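Local coordinates for amidohydrolase 2 (Bifidobacterium longum subsp. infantis, PDB 6UVZ), which probably acts as a hydrolase of the metallo-dependent hydrolase superfamily, built on a TIM-barrel fold, its substrate not established, at residues E44-V50 against F229-F233; R88-W92 against E118-G124; D100-L106 against L133-N139. The contacts are given in a common frame with arbitrary orientation. Numbering follows the deposited sequence.

Interaction 3 lies in the wall of the barrel, its centre about 8 Å from that of the chain, whereas interactions 1 and 2 lie on opposite sides of that centre, their own centres about 39 Å apart. Interaction 3 is buried and joins neighbouring parallel strands by backbone hydrogen bonds. The outer two are partly buried. Interaction 1 packs the ends of helices 38-47 and 229-239 through aromatic rings; interaction 2 lays a loop on helix 119-131 through van der Waals contact, with a long salt bridge beside it. Interactions 2 and 3 touch: Val89 N meets Glu104 OE1 at 3.1 Å, and helix 119-131 connects the two strands of interaction 3.

Interaction 1 of 3, residues E44-V50 against F229-F233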
loop_
_atom_site.group_PDB
_atom_site.type_symbol
_atom_site.label_atom_id
_atom_site.label_comp_id
_atom_site.label_asym_id
_atom_site.label_seq_id
_atom_site.Cartn_x
_atom_site.Cartn_y
_atom_site.Cartn_z
ATOM N N GLU A 44 -4.123 -18.800 -1.394
ATOM C CA GLU A 44 -3.686 -18.608 -0.015
ATOM C C GLU A 44 -4.852 -18.210 0.881
ATOM O O GLU A 44 -4.991 -18.730 1.995
ATOM C CB GLU A 44 -2.577 -17.558 0.041
ATOM C CG GLU A 44 -1.282 -17.990 -0.625
ATOM C CD GLU A 44 -0.573 -19.090 0.140
ATOM O OE1 GLU A 44 -0.419 -18.955 1.372
ATOM O OE2 GLU A 44 -0.176 -20.094 -0.490
ATOM N N TYR A 45 -5.701 -17.291 0.415
ATOM C CA TYR A 45 -6.883 -16.921 1.182
ATOM C C TYR A 45 -7.905 -18.048 1.241
ATOM O O TYR A 45 -8.764 -18.041 2.129
ATOM C CB TYR A 45 -7.521 -15.660 0.597
ATOM C CG TYR A 45 -6.750 -14.400 0.911
ATOM C CD1 TYR A 45 -6.774 -13.853 2.186
ATOM C CD2 TYR A 45 -5.996 -13.758 -0.063
ATOM C CE1 TYR A 45 -6.072 -12.706 2.486
ATOM C CE2 TYR A 45 -5.289 -12.606 0.227
ATOM C CZ TYR A 45 -5.333 -12.085 1.504
ATOM O OH TYR A 45 -4.633 -10.941 1.807
ATOM N N ALA A 46 -7.833 -19.010 0.319
ATOM C CA ALA A 46 -8.705 -20.176 0.403
ATOM C C ALA A 46 -8.287 -21.092 1.546
ATOM O O ALA A 46 -9.140 -21.670 2.229
ATOM C CB ALA A 46 -8.704 -20.932 -0.925
ATOM N N LYS A 47 -6.977 -21.234 1.771
ATOM C CA LYS A 47 -6.504 -22.041 2.892
ATOM C C LYS A 47 -6.905 -21.434 4.228
ATOM O O LYS A 47 -7.088 -22.161 5.211
ATOM C CB LYS A 47 -4.984 -22.206 2.829
ATOM C CG LYS A 47 -4.496 -23.153 1.745
ATOM C CD LYS A 47 -3.050 -23.574 1.984
ATOM C CE LYS A 47 -2.099 -22.390 1.919
ATOM N NZ LYS A 47 -0.678 -22.816 2.065
ATOM N N PHE A 48 -7.049 -20.114 4.285
ATOM C CA PHE A 48 -7.370 -19.421 5.525
ATOM C C PHE A 48 -8.867 -19.336 5.787
ATOM O O PHE A 48 -9.270 -18.793 6.822
ATOM C CB PHE A 48 -6.759 -18.015 5.510
ATOM C CG PHE A 48 -5.269 -18.003 5.296
ATOM C CD1 PHE A 48 -4.652 -16.926 4.683
ATOM C CD2 PHE A 48 -4.486 -19.071 5.709
ATOM C CE1 PHE A 48 -3.283 -16.914 4.484
ATOM C CE2 PHE A 48 -3.118 -19.065 5.511
ATOM C CZ PHE A 48 -2.515 -17.985 4.898
ATOM N N GLY A 49 -9.694 -19.856 4.883
ATOM C CA GLY A 49 -11.126 -19.885 5.106
ATOM C C GLY A 49 -11.802 -18.535 5.156
ATOM O O GLY A 49 -12.871 -18.412 5.759
ATOM N N VAL A 50 -11.212 -17.515 4.542
ATOM C CA VAL A 50 -11.801 -16.189 4.506
ATOM C C VAL A 50 -12.406 -15.958 3.129
ATOM O O VAL A 50 -12.041 -16.598 2.139
ATOM C CB VAL A 50 -10.773 -15.088 4.852
ATOM C CG1 VAL A 50 -10.281 -15.246 6.282
ATOM C CG2 VAL A 50 -9.610 -15.126 3.876
ATOM N N PHE A 229 3.231 -15.612 4.777
ATOM C CA PHE A 229 1.851 -15.143 4.707
ATOM C C PHE A 229 1.029 -15.709 5.859
ATOM O O PHE A 229 0.293 -14.977 6.532
ATOM C CB PHE A 229 1.236 -15.529 3.360
ATOM C CG PHE A 229 -0.020 -14.771 3.018
ATOM C CD1 PHE A 229 -0.475 -13.740 3.825
ATOM C CD2 PHE A 229 -0.746 -15.095 1.884
ATOM C CE1 PHE A 229 -1.628 -13.050 3.511
ATOM C CE2 PHE A 229 -1.901 -14.406 1.564
ATOM C CZ PHE A 229 -2.341 -13.383 2.378
ATOM N N ALA A 230 1.153 -17.015 6.110
ATOM C CA ALA A 230 0.440 -17.625 7.228
ATOM C C ALA A 230 0.858 -17.002 8.554
ATOM O O ALA A 230 0.015 -16.748 9.422
ATOM C CB ALA A 230 0.679 -19.135 7.242
ATOM N N THR A 231 2.157 -16.745 8.726
ATOM C CA THR A 231 2.627 -16.106 9.951
ATOM C C THR A 231 2.115 -14.675 10.059
ATOM O O THR A 231 1.693 -14.239 11.137
ATOM C CB THR A 231 4.155 -16.132 10.005
ATOM O OG1 THR A 231 4.619 -17.473 9.807
ATOM C CG2 THR A 231 4.647 -15.625 11.352
ATOM N N HIS A 232 2.137 -13.931 8.950
ATOM C CA HIS A 232 1.668 -12.549 8.981
ATOM C C HIS A 232 0.155 -12.476 9.130
ATOM O O HIS A 232 -0.359 -11.667 9.912
ATOM C CB HIS A 232 2.113 -11.811 7.719
ATOM C CG HIS A 232 1.472 -10.469 7.552
ATOM N ND1 HIS A 232 1.746 -9.403 8.382
ATOM C CD2 HIS A 232 0.559 -10.023 6.656
ATOM C CE1 HIS A 232 1.034 -8.356 8.001
ATOM N NE2 HIS A 232 0.306 -8.706 6.957
ATOM N N PHE A 233 -0.579 -13.308 8.385
ATOM C CA PHE A 233 -2.036 -13.253 8.442
ATOM C C PHE A 233 -2.565 -13.694 9.800
ATOM O O PHE A 233 -3.581 -13.167 10.266
ATOM C CB PHE A 233 -2.641 -14.110 7.331
ATOM C CG PHE A 233 -4.141 -14.066 7.281
ATOM C CD1 PHE A 233 -4.893 -15.168 7.655
ATOM C CD2 PHE A 233 -4.799 -12.920 6.868
ATOM C CE1 PHE A 233 -6.274 -15.128 7.610
ATOM C CE2 PHE A 233 -6.179 -12.872 6.824
ATOM C CZ PHE A 233 -6.917 -13.978 7.195
#
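Helix 38-47 ends within the first segment, and the first turn of helix 229-239 stands beside it; Glu44 faces Phe229 with CA atoms 8.1 Å apart, and Phe48 faces Ala230 at 8.2 Å. Gly49, at positive phi, closes the first helix in a Schellman motif, with Gly49 N bonded to Ala46 O at 3.3 Å and a weak bond from Val50 N to Tyr45 O at 3.5 Å. The chain thus turns off toward strand 51-58. The space between the backbones is filled by an aromatic cluster of Tyr45, Phe48, Phe229 and Phe233. Phe229 makes two T-shaped contacts: its edge meets the face of Tyr45 (centroids 5.1 Å apart, planes at 86°), and its own face receives the edge of Phe48 (5.3 Å, 83°). Phe48 and Phe233 lie nearly parallel, at 11°, but are slid apart so that they barely overlap. Here two helices of the TIM barrel's outer layer meet, the one leading into the second strand and one following the eighth, near where the barrel closes. Val50 CG1 reaches the edge of Phe233 at CZ, 3.7 Å away. Tyr45 OH is hydrogen-bonded to Tyr216 OH, and the Tyr45 ring also stacks with Phe52.

Interaction 2 of 3, residues R88-W92 against E118-G124; sequences RVSPW and EPEFIAG
An irregular piece of chain, 88-92, lies against the first turns of helix 119-131. Glu118 occupies the N-cap position, and the helix starts at Pro119; Ala123 N bonds Pro119 O at 2.8 Å and Gly124 N bonds Glu120 O at 2.9 Å. Arg88, Val89 and Ser90 are extended (phi/psi -108/118, -66/124 and -169/155), and Pro91 turns the chain at -73/7. The closest backbone approach is Ser90 to Gly124, CA to CA 3.8 Å; a CB on Gly124 would clash with Val89 CG1 and Ser90 N, so the glycine permits this tight fit. Ser90 CA sends a CA-H...O contact to Glu120 O at 3.5 Å. Val89, chi1 t, points at the helix: its CB lies 3.6 Å from Phe121 CD1, and its CG1 makes an off-centre CH-pi contact, 4.2 Å from the ring centroid. Phe121 (t, chi2 86°) brings its ring back to this side although its CA-to-CB bond points away. Pro91, pucker C-gamma endo, sets CG 3.7 Å from Ala123 CB. Glu120 (p, then t) carries OE1 to 3.4 Å from Trp92 CZ2, at the indole edge; Trp92 is p with chi2 85°. Arg88 is t at chi1, chi2 and chi3, with NH2 in a long salt bridge to Glu120 OE2 at 3.9 Å. Glu118 and Glu120 both have salt bridges to Arg115. This is loop-on-helix packing at the barrel's outer layer: the loop after strand 80-86 covers one side of helix 119-131, while Ile122 on another side packs against helix 144-153.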
loop_
_atom_site.group_PDB
_atom_site.type_symbol
_atom_site.label_atom_id
_atom_site.label_comp_id
_atom_site.label_asym_id
_atom_site.label_seq_id
_atom_site.Cartn_x
_atom_site.Cartn_y
_atom_site.Cartn_z
ATOM N N ARG A 88 5.168 10.197 -11.758
ATOM C CA ARG A 88 5.842 11.312 -11.105
ATOM C C ARG A 88 4.813 12.395 -10.807
ATOM O O ARG A 88 4.202 12.945 -11.729
ATOM C CB ARG A 88 6.972 11.859 -11.978
ATOM C CG ARG A 88 7.771 12.977 -11.329
ATOM C CD ARG A 88 8.984 13.350 -12.166
ATOM N NE ARG A 88 9.730 14.458 -11.577
ATOM C CZ ARG A 88 10.665 14.318 -10.642
ATOM N NH1 ARG A 88 10.971 13.113 -10.182
ATOM N NH2 ARG A 88 11.292 15.384 -10.165
ATOM N N VAL A 89 4.629 12.697 -9.523
ATOM C CA VAL A 89 3.562 13.597 -9.094
ATOM C C VAL A 89 3.835 15.004 -9.610
ATOM O O VAL A 89 4.894 15.585 -9.346
ATOM C CB VAL A 89 3.420 13.585 -7.568
ATOM C CG1 VAL A 89 2.483 14.692 -7.114
ATOM C CG2 VAL A 89 2.918 12.230 -7.098
ATOM N N SER A 90 2.874 15.556 -10.341
ATOM C CA SER A 90 2.934 16.915 -10.860
ATOM C C SER A 90 1.551 17.275 -11.398
ATOM O O SER A 90 0.780 16.385 -11.763
ATOM C CB SER A 90 3.993 17.052 -11.966
ATOM O OG SER A 90 3.624 16.318 -13.121
ATOM N N PRO A 91 1.217 18.567 -11.451
ATOM C CA PRO A 91 -0.089 18.963 -11.999
ATOM C C PRO A 91 -0.175 18.814 -13.513
ATOM O O PRO A 91 -1.158 19.235 -14.131
ATOM C CB PRO A 91 -0.221 20.429 -11.567
ATOM C CG PRO A 91 1.176 20.889 -11.355
ATOM C CD PRO A 91 1.940 19.705 -10.856
ATOM N N TRP A 92 0.857 18.216 -14.119
ATOM C CA TRP A 92 0.859 17.884 -15.540
ATOM C C TRP A 92 1.265 16.432 -15.768
ATOM O O TRP A 92 1.746 16.092 -16.853
ATOM C CB TRP A 92 1.792 18.817 -16.316
ATOM C CG TRP A 92 3.198 18.783 -15.805
ATOM C CD1 TRP A 92 4.175 17.894 -16.148
ATOM C CD2 TRP A 92 3.782 19.672 -14.847
ATOM N NE1 TRP A 92 5.332 18.177 -15.465
ATOM C CE2 TRP A 92 5.118 19.265 -14.659
ATOM C CE3 TRP A 92 3.307 20.776 -14.132
ATOM C CZ2 TRP A 92 5.982 19.919 -13.784
ATOM C CZ3 TRP A 92 4.167 21.425 -13.264
ATOM C CH2 TRP A 92 5.490 20.996 -13.100
ATOM N N GLU A 118 8.851 19.981 -2.831
ATOM C CA GLU A 118 8.801 20.721 -4.082
ATOM C C GLU A 118 7.371 21.182 -4.359
ATOM O O GLU A 118 6.416 20.448 -4.083
ATOM C CB GLU A 118 9.310 19.862 -5.239
ATOM C CG GLU A 118 10.636 19.172 -4.960
ATOM C CD GLU A 118 11.352 18.748 -6.226
ATOM O OE1 GLU A 118 12.052 19.591 -6.826
ATOM O OE2 GLU A 118 11.208 17.575 -6.630
ATOM N N PRO A 119 7.189 22.392 -4.896
ATOM C CA PRO A 119 5.823 22.885 -5.130
ATOM C C PRO A 119 5.067 22.098 -6.183
ATOM O O PRO A 119 3.836 22.005 -6.100
ATOM C CB PRO A 119 6.040 24.340 -5.569
ATOM C CG PRO A 119 7.428 24.677 -5.137
ATOM C CD PRO A 119 8.204 23.406 -5.216
ATOM N N GLU A 120 5.759 21.534 -7.178
ATOM C CA GLU A 120 5.065 20.731 -8.179
ATOM C C GLU A 120 4.529 19.438 -7.578
ATOM O O GLU A 120 3.546 18.884 -8.081
ATOM C CB GLU A 120 5.991 20.432 -9.359
ATOM C CG GLU A 120 7.067 19.395 -9.079
ATOM C CD GLU A 120 7.905 19.084 -10.303
ATOM O OE1 GLU A 120 8.079 19.985 -11.150
ATOM O OE2 GLU A 120 8.383 17.936 -10.422
ATOM N N PHE A 121 5.155 18.948 -6.506
ATOM C CA PHE A 121 4.620 17.784 -5.810
ATOM C C PHE A 121 3.355 18.145 -5.041
ATOM O O PHE A 121 2.385 17.377 -5.036
ATOM C CB PHE A 121 5.677 17.203 -4.871
ATOM C CG PHE A 121 5.282 15.895 -4.244
ATOM C CD1 PHE A 121 5.512 14.699 -4.904
ATOM C CD2 PHE A 121 4.688 15.859 -2.993
ATOM C CE1 PHE A 121 5.152 13.493 -4.331
ATOM C CE2 PHE A 121 4.326 14.656 -2.414
ATOM C CZ PHE A 121 4.558 13.473 -3.084
ATOM N N ILE A 122 3.346 19.310 -4.392
ATOM C CA ILE A 122 2.153 19.759 -3.680
ATOM C C ILE A 122 1.027 20.050 -4.665
ATOM O O ILE A 122 -0.122 19.641 -4.458
ATOM C CB ILE A 122 2.477 20.991 -2.816
ATOM C CG1 ILE A 122 3.660 20.701 -1.890
ATOM C CG2 ILE A 122 1.257 21.412 -2.011
ATOM C CD1 ILE A 122 3.417 19.561 -0.932
ATOM N N ALA A 123 1.340 20.763 -5.749
ATOM C CA ALA A 123 0.334 21.046 -6.766
ATOM C C ALA A 123 -0.154 19.771 -7.438
ATOM O O ALA A 123 -1.323 19.685 -7.831
ATOM C CB ALA A 123 0.893 22.016 -7.805
ATOM N N GLY A 124 0.722 18.775 -7.581
ATOM C CA GLY A 124 0.296 17.503 -8.137
ATOM C C GLY A 124 -0.671 16.760 -7.241
ATOM O O GLY A 124 -1.550 16.044 -7.730
#

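Interaction 3 of 3, residues D100-L106 against L133-N139; sequences DGIREPL and LPFELCN
Two neighbouring strands of the central parallel sheet, 101-103 and 135-137, meet here in a buried contact. Their axes approach to 4.9 Å and run in the same sense, 26° apart. Ile102 pairs with Phe135, CA to CA 5.4 Å, and bonds the residues flanking it, as in a parallel bridge: Ile102 N gives a weak bond to Pro134 O (3.3 Å), and Glu136 N a firmer one to Ile102 O (3.1 Å). Arg103 and Glu136 come level next, CA to CA 4.7 Å. Gly101, nearly fully extended at -166/179, lies close to Pro134, its CA 3.6 Å from Pro134 O. Ile102 (m, m) and Phe135 (t, chi2 75°) point to one face and both touch Met128 of helix 119-131. Arg103 (t, t, then p) and Glu136 point to the other, their CB atoms 3.5 Å apart; Arg103 NE pairs with Glu59, and Glu136 OE2 with Lys190. Further along the chain, Pro105 centres an inverse gamma turn, and Leu106 (m, t) brings CD1 to 3.6 Å from Leu137 CD1. Strand 101-103, helix 119-131 and strand 135-137 follow one another along the chain, a beta-alpha-beta crossover with charged Arg103 and Glu136 on the face away from the helix, as formed by successive beta-alpha units of a TIM barrel.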
loop_
_atom_site.group_PDB
_atom_site.type_symbol
_atom_site.label_atom_id
_atom_site.label_comp_id
_atom_site.label_asym_id
_atom_site.label_seq_id
_atom_site.Cartn_x
_atom_site.Cartn_y
_atom_site.Cartn_z
ATOM N N ASP A 100 -6.240 3.524 -11.086
ATOM C CA ASP A 100 -7.078 4.070 -10.028
ATOM C C ASP A 100 -6.306 4.968 -9.072
ATOM O O ASP A 100 -6.926 5.727 -8.319
ATOM C CB ASP A 100 -7.739 2.934 -9.239
ATOM C CG ASP A 100 -8.648 2.077 -10.100
ATOM O OD1 ASP A 100 -9.629 2.614 -10.655
ATOM O OD2 ASP A 100 -8.373 0.866 -10.232
ATOM N N GLY A 101 -4.979 4.898 -9.089
ATOM C CA GLY A 101 -4.151 5.729 -8.236
ATOM C C GLY A 101 -2.715 5.685 -8.708
ATOM O O GLY A 101 -2.375 4.992 -9.672
ATOM N N ILE A 102 -1.867 6.431 -8.007
ATOM C CA ILE A 102 -0.471 6.611 -8.387
ATOM C C ILE A 102 0.416 6.393 -7.170
ATOM O O ILE A 102 0.079 6.821 -6.060
ATOM C CB ILE A 102 -0.227 8.014 -8.991
ATOM C CG1 ILE A 102 -0.973 8.163 -10.318
ATOM C CG2 ILE A 102 1.259 8.273 -9.187
ATOM C CD1 ILE A 102 -0.498 7.209 -11.391
ATOM N N ARG A 103 1.548 5.721 -7.377
ATOM C CA ARG A 103 2.610 5.650 -6.383
ATOM C C ARG A 103 3.910 6.121 -7.015
ATOM O O ARG A 103 4.307 5.620 -8.070
ATOM C CB ARG A 103 2.792 4.234 -5.827
ATOM C CG ARG A 103 3.870 4.162 -4.750
ATOM C CD ARG A 103 3.906 2.819 -4.038
ATOM N NE ARG A 103 4.807 1.874 -4.689
ATOM C CZ ARG A 103 5.218 0.736 -4.136
ATOM N NH1 ARG A 103 4.811 0.405 -2.918
ATOM N NH2 ARG A 103 6.038 -0.067 -4.799
ATOM N N GLU A 104 4.566 7.086 -6.372
ATOM C CA GLU A 104 5.886 7.518 -6.800
ATOM C C GLU A 104 6.926 6.904 -5.880
ATOM O O GLU A 104 6.932 7.215 -4.678
ATOM C CB GLU A 104 5.996 9.038 -6.782
ATOM C CG GLU A 104 7.357 9.555 -7.219
ATOM C CD GLU A 104 7.424 11.069 -7.273
ATOM O OE1 GLU A 104 6.362 11.717 -7.165
ATOM O OE2 GLU A 104 8.540 11.609 -7.424
ATOM N N PRO A 105 7.805 6.033 -6.378
ATOM C CA PRO A 105 8.810 5.418 -5.500
ATOM C C PRO A 105 9.788 6.439 -4.943
ATOM O O PRO A 105 10.836 6.700 -5.542
ATOM C CB PRO A 105 9.508 4.406 -6.417
ATOM C CG PRO A 105 9.283 4.929 -7.798
ATOM C CD PRO A 105 7.925 5.567 -7.771
ATOM N N LEU A 106 9.447 7.029 -3.800
ATOM C CA LEU A 106 10.332 7.977 -3.130
ATOM C C LEU A 106 11.555 7.222 -2.627
ATOM O O LEU A 106 11.491 6.511 -1.621
ATOM C CB LEU A 106 9.599 8.681 -1.995
ATOM C CG LEU A 106 8.409 9.533 -2.444
ATOM C CD1 LEU A 106 7.738 10.205 -1.261
ATOM C CD2 LEU A 106 8.850 10.568 -3.467
ATOM N N LEU A 133 -7.849 10.423 -7.311
ATOM C CA LEU A 133 -6.704 9.523 -7.374
ATOM C C LEU A 133 -5.974 9.521 -6.040
ATOM O O LEU A 133 -5.324 10.521 -5.693
ATOM C CB LEU A 133 -5.754 9.943 -8.497
ATOM C CG LEU A 133 -6.299 9.881 -9.924
ATOM C CD1 LEU A 133 -5.283 10.442 -10.907
ATOM C CD2 LEU A 133 -6.669 8.454 -10.291
ATOM N N PRO A 134 -6.052 8.447 -5.259
ATOM C CA PRO A 134 -5.265 8.376 -4.024
ATOM C C PRO A 134 -3.781 8.240 -4.328
ATOM O O PRO A 134 -3.373 7.774 -5.394
ATOM C CB PRO A 134 -5.804 7.122 -3.324
ATOM C CG PRO A 134 -7.119 6.833 -3.988
ATOM C CD PRO A 134 -6.963 7.301 -5.400
ATOM N N PHE A 135 -2.967 8.660 -3.365
ATOM C CA PHE A 135 -1.519 8.561 -3.473
ATOM C C PHE A 135 -0.993 7.508 -2.507
ATOM O O PHE A 135 -1.415 7.444 -1.349
ATOM C CB PHE A 135 -0.840 9.903 -3.192
ATOM C CG PHE A 135 0.658 9.847 -3.283
ATOM C CD1 PHE A 135 1.288 9.790 -4.514
ATOM C CD2 PHE A 135 1.436 9.844 -2.138
ATOM C CE1 PHE A 135 2.666 9.733 -4.603
ATOM C CE2 PHE A 135 2.816 9.788 -2.220
ATOM C CZ PHE A 135 3.430 9.733 -3.454
ATOM N N GLU A 136 -0.065 6.688 -2.995
ATOM C CA GLU A 136 0.548 5.622 -2.211
ATOM C C GLU A 136 1.920 6.105 -1.752
ATOM O O GLU A 136 2.825 6.294 -2.571
ATOM C CB GLU A 136 0.655 4.344 -3.039
ATOM C CG GLU A 136 0.486 3.063 -2.250
ATOM C CD GLU A 136 -0.968 2.706 -2.024
ATOM O OE1 GLU A 136 -1.807 3.051 -2.882
ATOM O OE2 GLU A 136 -1.273 2.083 -0.987
ATOM N N LEU A 137 2.074 6.306 -0.444
ATOM C CA LEU A 137 3.292 6.872 0.127
ATOM C C LEU A 137 4.177 5.748 0.656
ATOM O O LEU A 137 3.841 5.101 1.652
ATOM C CB LEU A 137 2.958 7.870 1.235
ATOM C CG LEU A 137 4.159 8.445 1.990
ATOM C CD1 LEU A 137 5.135 9.096 1.028
ATOM C CD2 LEU A 137 3.712 9.439 3.048
ATOM N N CYS A 138 5.309 5.527 -0.009
ATOM C CA CYS A 138 6.326 4.578 0.438
ATOM C C CYS A 138 7.660 5.310 0.456
ATOM O O CYS A 138 8.216 5.619 -0.604
ATOM C CB CYS A 138 6.384 3.351 -0.473
ATOM S SG CYS A 138 7.586 2.100 0.038
ATOM N N ASN A 139 8.173 5.588 1.653
ATOM C CA ASN A 139 9.349 6.439 1.792
ATOM C C ASN A 139 10.398 5.827 2.711
ATOM O O ASN A 139 10.322 4.642 3.056
ATOM C CB ASN A 139 8.940 7.813 2.323
ATOM C CG ASN A 139 8.310 7.738 3.700
ATOM O OD1 ASN A 139 7.695 6.733 4.061
ATOM N ND2 ASN A 139 8.464 8.801 4.482
#